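Local atomic coordinates of extracellular solute-binding protein family 5 (Brucella melitensis, PDB entry 4ONY), a protein that probably captures peptides or related solutes in the periplasm and hands them to an ABC transporter for uptake. Residues A14-L19 / E104-I108; L98-L102 / L240-R244; T306-G312 / G487-L493; L501-S505 / F514-A520. One frame throughout, in Å; residues are numbered along the deposited sequence.

Contact 1: residues A14-L19 / E104-I108; sequences APDYAL and EKVAI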
# COMPACT_ATOMS: atom_id res chain seq x y z
N ALA A 14 -23.89 -15.99 7.14
CA ALA A 14 -23.35 -14.78 6.48
C ALA A 14 -24.11 -13.53 6.89
O ALA A 14 -25.31 -13.51 6.82
CB ALA A 14 -23.39 -14.91 4.95
N PRO A 15 -23.41 -12.49 7.31
CA PRO A 15 -24.14 -11.25 7.67
C PRO A 15 -24.70 -10.59 6.42
O PRO A 15 -24.14 -10.78 5.33
CB PRO A 15 -23.07 -10.40 8.33
CG PRO A 15 -21.77 -10.87 7.72
CD PRO A 15 -21.95 -12.33 7.42
N ASP A 16 -25.79 -9.83 6.57
CA ASP A 16 -26.37 -9.14 5.42
C ASP A 16 -25.89 -7.68 5.27
O ASP A 16 -26.30 -7.00 4.34
CB ASP A 16 -27.91 -9.23 5.44
CG ASP A 16 -28.54 -8.36 6.54
OD1 ASP A 16 -27.80 -7.70 7.28
OD2 ASP A 16 -29.77 -8.36 6.66
N TYR A 17 -25.07 -7.21 6.19
CA TYR A 17 -24.70 -5.81 6.31
C TYR A 17 -23.18 -5.64 6.17
O TYR A 17 -22.64 -4.51 6.34
CB TYR A 17 -25.12 -5.28 7.69
CG TYR A 17 -24.37 -5.94 8.85
CD1 TYR A 17 -24.79 -7.17 9.40
CD2 TYR A 17 -23.26 -5.34 9.40
CE1 TYR A 17 -24.09 -7.77 10.47
CE2 TYR A 17 -22.57 -5.93 10.44
CZ TYR A 17 -22.97 -7.15 10.98
OH TYR A 17 -22.22 -7.70 12.03
N ALA A 18 -22.48 -6.72 5.90
CA ALA A 18 -21.02 -6.66 5.82
C ALA A 18 -20.50 -7.79 4.97
O ALA A 18 -21.15 -8.82 4.82
CB ALA A 18 -20.41 -6.76 7.21
N LEU A 19 -19.32 -7.59 4.43
CA LEU A 19 -18.63 -8.62 3.67
C LEU A 19 -17.13 -8.59 4.02
O LEU A 19 -16.46 -7.58 3.81
CB LEU A 19 -18.90 -8.43 2.20
CG LEU A 19 -18.22 -9.37 1.24
CD1 LEU A 19 -18.65 -10.80 1.52
CD2 LEU A 19 -18.58 -8.94 -0.17
N GLU A 104 -27.49 -1.61 0.45
CA GLU A 104 -27.94 -1.65 1.84
C GLU A 104 -27.74 -3.05 2.42
O GLU A 104 -27.46 -3.18 3.60
CB GLU A 104 -29.42 -1.26 1.94
CG GLU A 104 -29.92 -1.08 3.36
CD GLU A 104 -31.36 -0.56 3.43
OE1 GLU A 104 -32.06 -0.50 2.41
OE2 GLU A 104 -31.78 -0.20 4.53
N LYS A 105 -27.91 -4.07 1.59
CA LYS A 105 -27.80 -5.45 1.98
C LYS A 105 -27.01 -6.25 0.96
O LYS A 105 -26.99 -5.93 -0.20
CB LYS A 105 -29.19 -6.08 2.12
CG LYS A 105 -30.07 -5.44 3.18
CD LYS A 105 -29.60 -5.89 4.57
CE LYS A 105 -29.57 -4.76 5.63
NZ LYS A 105 -30.92 -4.55 6.23
N VAL A 106 -26.38 -7.30 1.44
CA VAL A 106 -25.60 -8.19 0.65
C VAL A 106 -25.93 -9.62 1.05
O VAL A 106 -26.13 -9.91 2.22
CB VAL A 106 -24.09 -7.91 0.80
CG1 VAL A 106 -23.57 -8.18 2.20
CG2 VAL A 106 -23.30 -8.73 -0.19
N ALA A 107 -26.04 -10.49 0.06
CA ALA A 107 -26.10 -11.94 0.29
C ALA A 107 -25.06 -12.59 -0.61
O ALA A 107 -24.72 -12.06 -1.68
CB ALA A 107 -27.50 -12.46 -0.02
N ILE A 108 -24.49 -13.69 -0.15
CA ILE A 108 -23.37 -14.29 -0.86
C ILE A 108 -23.32 -15.81 -0.67
O ILE A 108 -23.66 -16.31 0.39
CB ILE A 108 -22.03 -13.64 -0.44
CG1 ILE A 108 -20.90 -14.07 -1.38
CG2 ILE A 108 -21.67 -13.99 1.01
CD1 ILE A 108 -19.63 -13.26 -1.21
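The carbonyl oxygen of D16 is held from two neighbouring residues of strand 97-108. V106 N donates a hydrogen bond to D16 O over 2.9 Å, and K105 CA adds a CA-H...O contact to the same D16 O at 3.2 Å. The exchange is returned by D16 CA, which lies 3.3 Å from V106 O. Beside this backbone link the side chains of D16 and K105 run alongside each other in the same direction. The lysine bends along its length so that CD rests 3.2 Å from D16 OD2, while NZ stops 4.0 Å from that oxygen, beyond a salt bridge; a long, flexible residue suits this exposed position. V106 is buried; its CG1 packs 3.6 Å from A18 O, and the side chain also rests on V115 and F117. Further along, L19 and I108 cross at about a right angle, meeting CD1 to CD1 at 3.8 Å; L19 has CG anti to the backbone N (chi1 178°), which carries the branch to the isoleucine. A classic beta bulge of E104 and K105 opposite T118 interrupts strand 97-108, where the chain turns a corner. That strand is flanked by strands 18-20 and 114-119, and helix 181-187 covers L19 and I108.

Contact 2: residues L98-L102 / L240-R244; sequences LYSLL and LPSQR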
# COMPACT_ATOMS: atom_id res chain seq x y z
N LEU A 98 -15.86 -4.91 4.42
CA LEU A 98 -16.74 -3.91 3.80
C LEU A 98 -18.08 -3.84 4.50
O LEU A 98 -18.62 -4.87 4.91
CB LEU A 98 -16.98 -4.32 2.36
CG LEU A 98 -15.73 -4.62 1.49
CD1 LEU A 98 -16.13 -5.11 0.12
CD2 LEU A 98 -14.89 -3.37 1.36
N TYR A 99 -18.64 -2.63 4.61
CA TYR A 99 -19.97 -2.41 5.19
C TYR A 99 -20.87 -1.72 4.16
O TYR A 99 -20.39 -1.28 3.09
CB TYR A 99 -19.88 -1.58 6.50
CG TYR A 99 -19.19 -2.34 7.61
CD1 TYR A 99 -19.90 -3.21 8.40
CD2 TYR A 99 -17.80 -2.23 7.81
CE1 TYR A 99 -19.28 -3.99 9.38
CE2 TYR A 99 -17.17 -2.97 8.78
CZ TYR A 99 -17.92 -3.88 9.56
OH TYR A 99 -17.33 -4.68 10.54
N SER A 100 -22.16 -1.64 4.46
CA SER A 100 -23.17 -1.11 3.54
C SER A 100 -22.87 0.33 3.07
O SER A 100 -22.38 1.16 3.83
CB SER A 100 -24.55 -1.17 4.18
OG SER A 100 -24.89 -2.53 4.44
N LEU A 101 -23.06 0.58 1.78
CA LEU A 101 -23.03 1.98 1.25
C LEU A 101 -24.16 2.05 0.22
O LEU A 101 -25.33 1.95 0.62
CB LEU A 101 -21.66 2.36 0.71
CG LEU A 101 -21.46 3.82 0.31
CD1 LEU A 101 -21.63 4.71 1.53
CD2 LEU A 101 -20.08 4.03 -0.35
N LEU A 102 -23.85 2.05 -1.08
CA LEU A 102 -24.95 2.05 -2.06
C LEU A 102 -25.82 0.79 -1.94
O LEU A 102 -27.05 0.85 -2.10
CB LEU A 102 -24.46 2.24 -3.50
CG LEU A 102 -24.00 3.65 -3.90
CD1 LEU A 102 -23.31 3.64 -5.24
CD2 LEU A 102 -25.18 4.61 -3.97
N LEU A 240 -26.48 7.30 7.10
CA LEU A 240 -26.04 5.93 7.27
C LEU A 240 -25.04 5.80 8.44
O LEU A 240 -24.12 6.62 8.59
CB LEU A 240 -25.35 5.42 6.03
CG LEU A 240 -26.12 5.48 4.72
CD1 LEU A 240 -25.16 5.00 3.65
CD2 LEU A 240 -27.38 4.68 4.72
N PRO A 241 -25.19 4.72 9.23
CA PRO A 241 -24.19 4.46 10.23
C PRO A 241 -22.78 4.37 9.63
O PRO A 241 -21.84 4.87 10.26
CB PRO A 241 -24.65 3.15 10.84
CG PRO A 241 -26.17 3.26 10.77
CD PRO A 241 -26.39 3.87 9.42
N SER A 242 -22.65 3.87 8.41
CA SER A 242 -21.35 3.83 7.74
C SER A 242 -20.83 5.21 7.25
O SER A 242 -19.73 5.30 6.76
CB SER A 242 -21.38 2.86 6.55
OG SER A 242 -22.29 3.27 5.55
N GLN A 243 -21.62 6.26 7.40
CA GLN A 243 -21.17 7.62 7.05
C GLN A 243 -21.16 8.58 8.24
O GLN A 243 -20.80 9.76 8.11
CB GLN A 243 -22.04 8.17 5.93
CG GLN A 243 -21.95 7.40 4.61
CD GLN A 243 -20.67 7.73 3.84
OE1 GLN A 243 -20.64 8.62 3.02
NE2 GLN A 243 -19.60 7.05 4.18
N ARG A 244 -21.54 8.09 9.40
CA ARG A 244 -21.63 8.94 10.55
C ARG A 244 -20.23 9.39 11.05
O ARG A 244 -19.38 8.56 11.25
CB ARG A 244 -22.39 8.23 11.65
CG ARG A 244 -22.55 9.13 12.86
CD ARG A 244 -23.82 8.85 13.60
NE ARG A 244 -23.99 9.86 14.66
CZ ARG A 244 -24.82 9.74 15.69
NH1 ARG A 244 -25.55 8.63 15.84
NH2 ARG A 244 -24.90 10.72 16.59
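S242 and S100 meet by one short bond; L101 lies beside it and meets L240 and Q243. The hydroxyl of S242 donates to the backbone carbonyl of S100, OG to O 2.7 Å, approaching fairly head-on with a C=O...O angle of 158° and a modest tilt from the carbonyl plane. Its chi1 of 63° sets OG between its own backbone N and carbonyl carbon, facing the strand; a small hydroxyl suits this buried place, where it can give its hydrogen to the S100 carbonyl. L101 reaches over beside this bond. With CG anti to the backbone N (chi1 -172°), it sends CD1 across the amide of Q243, the two side chains crossing obliquely, so that L101 CD1 lies 3.9 Å from Q243 CD. The same methyl meets L240 CD1 at 4.1 Å. Q243 folds back at chi2, and its NE2 donates to S242 O at 3.1 Å, from above the plane of that carbonyl, while OE1 is taken by Y235 and N247. Fixed at both ends, the amide offers L101 a steady surface. Q243 N bonds to L240 O, 2.8 Å, folding the loop tightly round the rigid P241. This loop, in the connection between strands 226-231 and 251-257, joins the four-stranded mixed sheet to strand 97-108 of the antiparallel sheet.

Contact 3: residues T306-G312 / G487-L493; sequences TPADMLG and GALASSL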
# COMPACT_ATOMS: atom_id res chain seq x y z
N THR A 306 -1.30 -1.49 9.84
CA THR A 306 -0.96 -1.95 8.50
C THR A 306 0.59 -1.93 8.36
O THR A 306 1.30 -1.16 9.02
CB THR A 306 -1.58 -1.06 7.42
OG1 THR A 306 -1.23 0.30 7.68
CG2 THR A 306 -3.07 -1.20 7.42
N PRO A 307 1.13 -2.82 7.56
CA PRO A 307 2.60 -2.92 7.49
C PRO A 307 3.29 -1.71 6.87
O PRO A 307 2.68 -0.94 6.14
CB PRO A 307 2.86 -4.15 6.62
CG PRO A 307 1.57 -4.41 5.89
CD PRO A 307 0.45 -3.78 6.67
N ALA A 308 4.55 -1.55 7.21
CA ALA A 308 5.39 -0.54 6.60
C ALA A 308 5.96 -1.15 5.31
O ALA A 308 6.36 -2.34 5.30
CB ALA A 308 6.50 -0.17 7.56
N ASP A 309 5.97 -0.39 4.22
CA ASP A 309 6.45 -0.88 2.94
C ASP A 309 7.92 -1.30 3.11
O ASP A 309 8.70 -0.62 3.77
CB ASP A 309 6.32 0.20 1.88
CG ASP A 309 4.88 0.41 1.41
OD1 ASP A 309 3.94 -0.37 1.75
OD2 ASP A 309 4.72 1.37 0.66
N MET A 310 8.30 -2.42 2.50
CA MET A 310 9.72 -2.79 2.42
C MET A 310 10.53 -1.81 1.56
O MET A 310 10.08 -1.36 0.50
CB MET A 310 9.85 -4.18 1.83
CG MET A 310 11.27 -4.71 1.68
SD MET A 310 12.37 -4.76 3.11
CE MET A 310 11.56 -6.08 4.01
N LEU A 311 11.70 -1.43 2.08
CA LEU A 311 12.77 -0.85 1.32
C LEU A 311 14.00 -1.72 1.67
O LEU A 311 14.30 -1.93 2.83
CB LEU A 311 13.04 0.61 1.73
CG LEU A 311 14.24 1.30 1.09
CD1 LEU A 311 14.08 1.44 -0.42
CD2 LEU A 311 14.44 2.68 1.68
N GLY A 312 14.71 -2.17 0.65
CA GLY A 312 15.91 -2.98 0.88
C GLY A 312 16.84 -2.99 -0.28
O GLY A 312 16.44 -2.63 -1.40
N GLY A 487 15.15 -1.81 -3.76
CA GLY A 487 13.78 -2.20 -4.12
C GLY A 487 12.79 -1.86 -3.04
O GLY A 487 13.12 -1.87 -1.86
N ALA A 488 11.57 -1.55 -3.44
CA ALA A 488 10.47 -1.20 -2.55
C ALA A 488 9.29 -2.16 -2.81
O ALA A 488 9.14 -2.65 -3.93
CB ALA A 488 10.01 0.22 -2.81
N LEU A 489 8.51 -2.49 -1.81
CA LEU A 489 7.27 -3.25 -2.02
C LEU A 489 6.11 -2.55 -1.40
O LEU A 489 6.23 -2.07 -0.27
CB LEU A 489 7.37 -4.63 -1.36
CG LEU A 489 8.44 -5.55 -1.92
CD1 LEU A 489 8.57 -6.71 -0.97
CD2 LEU A 489 8.09 -6.03 -3.31
N ALA A 490 4.98 -2.52 -2.09
CA ALA A 490 3.74 -1.94 -1.53
C ALA A 490 3.02 -3.02 -0.73
O ALA A 490 2.51 -4.00 -1.31
CB ALA A 490 2.85 -1.46 -2.66
N SER A 491 3.07 -2.90 0.59
CA SER A 491 2.65 -3.98 1.46
C SER A 491 1.23 -3.74 1.87
O SER A 491 0.75 -2.60 1.84
CB SER A 491 3.54 -4.04 2.71
OG SER A 491 3.36 -2.83 3.46
N SER A 492 0.56 -4.80 2.31
CA SER A 492 -0.75 -4.63 2.88
C SER A 492 -1.09 -5.76 3.83
O SER A 492 -0.35 -6.73 3.97
CB SER A 492 -1.82 -4.52 1.81
OG SER A 492 -2.34 -5.80 1.41
N LEU A 493 -2.21 -5.59 4.50
CA LEU A 493 -2.74 -6.61 5.38
C LEU A 493 -3.50 -7.69 4.60
O LEU A 493 -3.97 -8.63 5.21
CB LEU A 493 -3.69 -5.99 6.43
CG LEU A 493 -3.02 -5.29 7.61
CD1 LEU A 493 -4.01 -4.72 8.62
CD2 LEU A 493 -2.05 -6.21 8.35
O HOH W 1 0.45 -1.22 4.41
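Two neighbouring antiparallel strands of the mixed sheet, 310-315 and 484-489, run together here, and G312 and G487 face each other as a hydrogen-bonded pair. G487 N to G312 O measures 2.8 Å and G312 N to G487 O 3.0 Å, both bonds lying nearly along the C=O axis. Next along, L311 and A488 form a non-hydrogen-bonded pair, and L489 N donates to M310 O. M310 CB packs on L489 CD1 at 4.0 Å, on the face that F355 and Y557 also cover. These are middle strands, with 557-562 beyond the first and 435-440 beyond the second. Farther along, D309 links the two segments. Its OD1 accepts S491 N at 2.9 Å, almost straight at 176° but from above the carboxylate plane, and S491 OG at 3.1 Å on the lone pair away from OD2. Aspartate suits the place because one oxygen can serve both donors of the serine; chi1 of 65° in S491 turns OG onto D309 OD1. A water then bridges P307 O and S491 O, donating to each. The proline ring lies against L493, CD to CD2 at 3.9 Å, and L493 CD1 meets T306 CG2 at 3.8 Å.

Contact 4: residues L501-S505 / F514-A520; sequences LRWGS and FNFAGVA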
# COMPACT_ATOMS: atom_id res chain seq x y z
N LEU A 501 3.67 -12.45 -8.80
CA LEU A 501 4.56 -11.70 -9.69
C LEU A 501 5.73 -11.08 -8.95
O LEU A 501 6.71 -10.64 -9.58
CB LEU A 501 3.79 -10.67 -10.53
CG LEU A 501 3.09 -11.31 -11.74
CD1 LEU A 501 2.06 -10.38 -12.35
CD2 LEU A 501 4.09 -11.74 -12.84
N ARG A 502 5.68 -11.10 -7.63
CA ARG A 502 6.80 -10.67 -6.82
C ARG A 502 7.77 -11.77 -6.52
O ARG A 502 8.98 -11.54 -6.48
CB ARG A 502 6.33 -10.17 -5.47
CG ARG A 502 5.51 -8.92 -5.54
CD ARG A 502 5.07 -8.48 -4.15
NE ARG A 502 4.24 -7.29 -4.29
CZ ARG A 502 3.76 -6.60 -3.28
NH1 ARG A 502 3.99 -6.98 -2.04
NH2 ARG A 502 3.01 -5.55 -3.53
N TRP A 503 7.23 -12.95 -6.17
CA TRP A 503 8.01 -14.04 -5.57
C TRP A 503 7.85 -15.43 -6.23
O TRP A 503 8.62 -16.34 -5.92
CB TRP A 503 7.59 -14.20 -4.10
CG TRP A 503 7.61 -12.98 -3.28
CD1 TRP A 503 6.55 -12.35 -2.71
CD2 TRP A 503 8.78 -12.24 -2.89
NE1 TRP A 503 7.00 -11.24 -1.98
CE2 TRP A 503 8.36 -11.18 -2.06
CE3 TRP A 503 10.14 -12.40 -3.13
CZ2 TRP A 503 9.24 -10.26 -1.50
CZ3 TRP A 503 11.04 -11.49 -2.54
CH2 TRP A 503 10.58 -10.44 -1.75
N GLY A 504 6.86 -15.58 -7.12
CA GLY A 504 6.53 -16.85 -7.67
C GLY A 504 7.59 -17.36 -8.61
O GLY A 504 8.22 -16.57 -9.34
N SER A 505 7.80 -18.66 -8.63
CA SER A 505 8.93 -19.19 -9.37
C SER A 505 8.78 -18.97 -10.89
O SER A 505 9.74 -18.64 -11.55
CB SER A 505 9.20 -20.65 -8.99
OG SER A 505 8.07 -21.40 -9.36
N PHE A 514 7.90 -8.45 -11.39
CA PHE A 514 8.39 -7.72 -10.20
C PHE A 514 9.26 -8.60 -9.31
O PHE A 514 9.53 -8.27 -8.13
CB PHE A 514 7.19 -7.14 -9.42
CG PHE A 514 6.37 -6.17 -10.24
CD1 PHE A 514 6.80 -4.85 -10.40
CD2 PHE A 514 5.23 -6.58 -10.89
CE1 PHE A 514 6.09 -3.96 -11.20
CE2 PHE A 514 4.50 -5.70 -11.69
CZ PHE A 514 4.94 -4.39 -11.86
N ASN A 515 9.70 -9.74 -9.84
CA ASN A 515 10.54 -10.66 -9.04
C ASN A 515 12.00 -10.25 -9.21
O ASN A 515 12.78 -10.91 -9.90
CB ASN A 515 10.32 -12.09 -9.53
CG ASN A 515 10.94 -13.15 -8.62
OD1 ASN A 515 11.79 -12.88 -7.76
ND2 ASN A 515 10.47 -14.36 -8.79
N PHE A 516 12.36 -9.14 -8.59
CA PHE A 516 13.69 -8.56 -8.82
C PHE A 516 14.83 -9.40 -8.29
O PHE A 516 15.91 -9.34 -8.84
CB PHE A 516 13.72 -7.13 -8.28
CG PHE A 516 12.67 -6.25 -8.92
CD1 PHE A 516 12.62 -6.08 -10.32
CD2 PHE A 516 11.74 -5.62 -8.17
CE1 PHE A 516 11.65 -5.29 -10.92
CE2 PHE A 516 10.77 -4.82 -8.77
CZ PHE A 516 10.74 -4.64 -10.12
N ALA A 517 14.61 -10.16 -7.22
CA ALA A 517 15.66 -11.04 -6.70
C ALA A 517 15.78 -12.37 -7.45
O ALA A 517 16.79 -13.08 -7.27
CB ALA A 517 15.45 -11.34 -5.23
N GLY A 518 14.80 -12.68 -8.31
CA GLY A 518 14.80 -13.95 -9.01
C GLY A 518 14.50 -15.14 -8.10
O GLY A 518 15.12 -16.18 -8.21
N VAL A 519 13.55 -14.96 -7.17
CA VAL A 519 13.15 -16.06 -6.29
C VAL A 519 12.45 -17.15 -7.09
O VAL A 519 11.58 -16.84 -7.94
CB VAL A 519 12.22 -15.53 -5.18
CG1 VAL A 519 11.81 -16.65 -4.24
CG2 VAL A 519 12.93 -14.44 -4.41
N ALA A 520 12.83 -18.41 -6.87
CA ALA A 520 12.17 -19.59 -7.46
C ALA A 520 12.37 -20.80 -6.56
O ALA A 520 13.37 -21.52 -6.65
CB ALA A 520 12.67 -19.91 -8.87
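N515 reaches from the loop back to the end of helix 499-503, and its side chain begins at once against the helix. N515 CB lies 3.4 Å from R502 O, and N515 CG stays 3.3 Å from R502 O; N515 CA makes a CA-H...O contact with that same oxygen. Chi1 of -170°, with CG anti to the backbone N, then carries the amide along the loop toward V519. Its OD1 accepts V519 N at 2.8 Å; its ND2 donates to V519 O, also 2.8 Å, in the carbonyl plane and on a lone pair. Asparagine suits this place because its amide offers a donor and an acceptor side by side, which matches the N-H and C=O of V519. ND2 also leans on G504 O, a weak bond, and reaches S507 OG. Beyond, V519 sets CG2 at the edge of the W503 ring, in its plane, 3.7 Å from CE3, while R502 CB lies over one face of the indole, toward its rim. S505 CB meets A520 CB at 3.6 Å. The chain makes a type I beta turn from N515 to G518, where glycine accommodates a positive phi: a turn clasped by an asparagine amide, which fastens the loop leading to helix 522-533 against the preceding helix end.

How the contacts relate
The four contacts fall into two groups. Contacts 1 and 2 share strand 97-108, with centres 12 Å apart, and are joined where L19 O probably accepts a hydrogen bond from L98 N at 2.8 Å. Contacts 3 and 4, centres 15 Å apart, meet where R502 NH2 probably donates to A490 O, 2.8 Å, and where W503 packs on L489. Between the groups nothing touches: centres of contacts 2 and 3 are 29 Å apart, and contacts 2 and 4, 39 Å apart, lie on opposite sides of the chain's centre, consistent with the two-lobed build of solute-binding proteins. None includes the residues around the bound diethylene glycol diethyl ether, Q222, Q225, R226, Y256 and Y257.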